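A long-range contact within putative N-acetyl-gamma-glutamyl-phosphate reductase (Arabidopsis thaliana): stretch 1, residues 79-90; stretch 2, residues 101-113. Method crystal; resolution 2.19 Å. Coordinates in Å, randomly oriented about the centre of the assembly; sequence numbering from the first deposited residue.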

# COMPACT_ATOMS: atom_id res chain seq x y z
N ASP A 79 11.00 39.54 5.79
CA ASP A 79 11.99 40.33 6.52
C ASP A 79 12.77 39.40 7.45
O ASP A 79 12.27 38.98 8.50
N PHE A 80 14.00 39.08 7.06
CA PHE A 80 14.84 38.17 7.82
C PHE A 80 15.54 38.71 9.06
O PHE A 80 16.23 37.97 9.76
N SER A 81 15.35 39.99 9.35
CA SER A 81 15.95 40.58 10.54
C SER A 81 14.98 40.26 11.67
O SER A 81 15.22 40.57 12.84
N THR A 82 13.88 39.61 11.30
CA THR A 82 12.83 39.22 12.23
C THR A 82 13.03 37.82 12.82
O THR A 82 12.23 37.37 13.64
N VAL A 83 14.09 37.12 12.40
CA VAL A 83 14.34 35.77 12.91
C VAL A 83 15.78 35.58 13.38
O VAL A 83 16.67 36.33 12.99
N ASP A 84 15.99 34.56 14.22
CA ASP A 84 17.30 34.27 14.78
C ASP A 84 18.07 33.23 13.98
O ASP A 84 19.28 33.34 13.79
N ALA A 85 17.36 32.20 13.53
CA ALA A 85 17.96 31.14 12.72
C ALA A 85 17.01 30.80 11.58
O ALA A 85 15.81 31.03 11.66
N VAL A 86 17.56 30.22 10.51
CA VAL A 86 16.76 29.87 9.35
C VAL A 86 17.00 28.46 8.82
O VAL A 86 18.12 27.97 8.83
N PHE A 87 15.92 27.83 8.37
CA PHE A 87 15.98 26.51 7.76
C PHE A 87 15.60 26.76 6.31
O PHE A 87 14.56 27.36 6.03
N CYS A 88 16.44 26.33 5.38
CA CYS A 88 16.13 26.54 3.98
C CYS A 88 15.75 25.24 3.27
O CYS A 88 16.53 24.30 3.21
N CYS A 89 14.53 25.21 2.74
CA CYS A 89 14.04 24.03 2.03
C CYS A 89 13.67 24.33 0.58
O CYS A 89 12.69 23.80 0.08
N LEU A 90 14.45 25.18 -0.08
CA LEU A 90 14.19 25.53 -1.48
C LEU A 90 14.86 24.50 -2.39
O LEU A 90 15.64 23.66 -1.92
N GLU A 101 22.61 36.43 0.18
CA GLU A 101 22.07 37.74 0.53
C GLU A 101 21.38 37.80 1.90
O GLU A 101 20.84 38.84 2.27
N LEU A 102 21.38 36.69 2.63
CA LEU A 102 20.76 36.68 3.95
C LEU A 102 21.62 37.42 4.98
O LEU A 102 22.84 37.48 4.84
N PRO A 103 20.99 38.01 6.01
CA PRO A 103 21.67 38.74 7.08
C PRO A 103 22.81 37.94 7.72
O PRO A 103 22.70 36.73 7.92
N THR A 104 23.91 38.62 8.04
CA THR A 104 25.10 37.98 8.62
C THR A 104 24.93 37.46 10.05
O THR A 104 25.72 36.64 10.52
N ALA A 105 23.89 37.94 10.72
CA ALA A 105 23.61 37.55 12.11
C ALA A 105 22.78 36.28 12.22
O ALA A 105 22.45 35.84 13.32
N LEU A 106 22.45 35.69 11.09
CA LEU A 106 21.64 34.49 11.07
C LEU A 106 22.43 33.19 11.02
O LEU A 106 23.42 33.08 10.30
N LYS A 107 21.98 32.21 11.81
CA LYS A 107 22.58 30.88 11.77
C LYS A 107 21.72 30.20 10.71
O LYS A 107 20.49 30.24 10.79
N ILE A 108 22.35 29.58 9.73
CA ILE A 108 21.60 28.96 8.64
C ILE A 108 21.87 27.48 8.37
O ILE A 108 23.02 27.04 8.33
N VAL A 109 20.80 26.73 8.20
CA VAL A 109 20.91 25.32 7.87
C VAL A 109 20.17 25.14 6.55
O VAL A 109 18.94 25.21 6.49
N ASP A 110 20.94 24.93 5.49
CA ASP A 110 20.36 24.73 4.17
C ASP A 110 20.14 23.25 3.92
O ASP A 110 21.08 22.46 3.96
N LEU A 111 18.89 22.88 3.66
CA LEU A 111 18.57 21.49 3.39
C LEU A 111 18.77 21.11 1.93
O LEU A 111 18.71 19.92 1.58
N SER A 112 19.00 22.10 1.07
CA SER A 112 19.21 21.83 -0.35
C SER A 112 20.61 21.24 -0.52
O SER A 112 21.36 21.10 0.44
N ALA A 113 20.97 20.91 -1.75
CA ALA A 113 22.27 20.32 -2.03
C ALA A 113 23.29 21.35 -2.53
O ALA A 113 24.48 21.04 -2.66

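What fills the apolar centre of the contact? Leu-106 does: its CA-to-CB bond points sideways, but the end of the m, t side chain comes nearer to stretch 1. Leu-106 CD1 lies 4.0 Å from Val-86 CG2 and 4.0 Å from Phe-80 CB, and Leu-106 CD2 lies 3.8 Å from Val-83 CG2. Val-86 adopts t, Val-83 m.

How is Phe-80 held beside this cluster? With chi1 m, its ring offers a face to Leu-102 (m, t), whose CD2 sits 3.6 Å from the centroid of the Phe-80 ring in a CH-pi contact. Pro-103 closes in on the base of the side chain, its CD 3.8 Å from Phe-80 CB.

What packs on the sheet face shared by Phe-87 and Val-109? Phe-87 (chi1 m) brings CD1 to 4.0 Å from CB of Val-109 (t) and 4.2 Å from CD1 of Leu-111 (m, p). That same Leu-111 CD1 also meets Cys-89 SG at 4.0 Å, extending the apolar packing past the strands.

Where does the contact turn polar? At the ends of the two strands, on the face with Val-86 and Ile-108, Cys-88 and Asp-110 are both t, with Cys-88 SG 3.5 Å from Asp-110 OD1. Asp-110 hydrogen-bonds within its own stretch: OD1 accepts Ser-112 N at 3.0 Å, and OD2 accepts Ser-112 OG at 2.6 Å. Lys-107, on the face of Phe-87 and Val-109, leads its end away, and its NZ is hydrogen-bonded elsewhere in the structure.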

# COMPACT_ATOMS: atom_id res chain seq x y z
CB ASP A 79 11.32 41.42 7.35
CG ASP A 79 12.31 42.45 7.86
OD1 ASP A 79 13.34 42.05 8.43
OD2 ASP A 79 12.06 43.66 7.69
CB PHE A 80 15.85 37.52 6.87
CG PHE A 80 15.21 36.57 5.90
CD1 PHE A 80 14.70 35.35 6.33
CD2 PHE A 80 15.03 36.93 4.57
CE1 PHE A 80 14.03 34.51 5.46
CE2 PHE A 80 14.36 36.09 3.69
CZ PHE A 80 13.86 34.87 4.14
CB SER A 81 16.09 42.10 10.38
OG SER A 81 14.83 42.76 10.36
CB THR A 82 11.47 39.27 11.53
OG1 THR A 82 11.33 40.52 10.86
CG2 THR A 82 10.33 39.10 12.53
CB VAL A 83 14.01 34.70 11.84
CG1 VAL A 83 12.51 34.67 11.59
CG2 VAL A 83 14.75 34.99 10.55
CB ASP A 84 17.15 33.80 16.22
CG ASP A 84 16.38 34.78 17.08
OD1 ASP A 84 16.87 35.92 17.25
OD2 ASP A 84 15.30 34.43 17.57
CB ALA A 85 18.25 29.91 13.57
CB VAL A 86 17.04 30.88 8.20
CG1 VAL A 86 16.64 30.29 6.87
CG2 VAL A 86 16.30 32.19 8.44
CB PHE A 87 14.94 25.56 8.37
CG PHE A 87 15.35 24.95 9.68
CD1 PHE A 87 16.43 24.07 9.75
CD2 PHE A 87 14.64 25.23 10.85
CE1 PHE A 87 16.79 23.47 10.96
CE2 PHE A 87 15.00 24.64 12.07
CZ PHE A 87 16.08 23.75 12.12
CB CYS A 88 17.30 27.20 3.26
SG CYS A 88 16.99 27.43 1.50
CB CYS A 89 12.82 23.44 2.75
SG CYS A 89 13.12 22.87 4.45
CB LEU A 90 14.71 26.94 -1.76
CG LEU A 90 13.98 28.00 -0.94
CD1 LEU A 90 14.64 29.36 -1.12
CD2 LEU A 90 12.52 28.04 -1.38
CB GLU A 101 21.10 38.22 -0.55
CG GLU A 101 21.72 38.35 -1.94
CD GLU A 101 23.03 39.13 -1.94
OE1 GLU A 101 23.07 40.21 -1.31
OE2 GLU A 101 24.01 38.67 -2.56
CB LEU A 102 20.53 35.23 4.41
CG LEU A 102 19.34 34.50 3.78
CD1 LEU A 102 19.34 33.03 4.17
CD2 LEU A 102 18.05 35.17 4.21
CB PRO A 103 20.54 39.05 8.06
CG PRO A 103 19.38 39.28 7.14
CD PRO A 103 19.53 38.14 6.14
CB THR A 104 26.31 38.95 8.58
OG1 THR A 104 26.46 39.48 7.26
CG2 THR A 104 27.60 38.23 8.95
CB ALA A 105 22.90 38.69 12.84
CB LEU A 106 20.70 34.51 9.87
CG LEU A 106 19.48 35.42 9.91
CD1 LEU A 106 18.76 35.35 8.57
CD2 LEU A 106 18.56 35.00 11.07
CB LYS A 107 22.45 30.18 13.12
CG LYS A 107 23.42 30.67 14.19
CD LYS A 107 24.86 30.43 13.77
CE LYS A 107 25.85 30.87 14.85
NZ LYS A 107 25.67 30.11 16.11
CB ILE A 108 21.87 29.71 7.30
CG1 ILE A 108 21.58 31.20 7.47
CG2 ILE A 108 21.00 29.12 6.19
CD1 ILE A 108 22.12 32.04 6.33
CB VAL A 109 20.31 24.39 8.95
CG1 VAL A 109 20.24 22.96 8.40
CG2 VAL A 109 21.21 24.41 10.19
CB ASP A 110 21.29 25.30 3.09
CG ASP A 110 20.77 25.04 1.68
OD1 ASP A 110 19.54 25.06 1.50
OD2 ASP A 110 21.58 24.84 0.76
CB LEU A 111 17.13 21.16 3.81
CG LEU A 111 16.94 20.95 5.31
CD1 LEU A 111 16.74 22.29 5.99
CD2 LEU A 111 15.75 20.03 5.54
CB SER A 112 19.12 23.12 -1.18
OG SER A 112 20.39 23.74 -1.28
CB ALA A 113 22.11 19.22 -3.06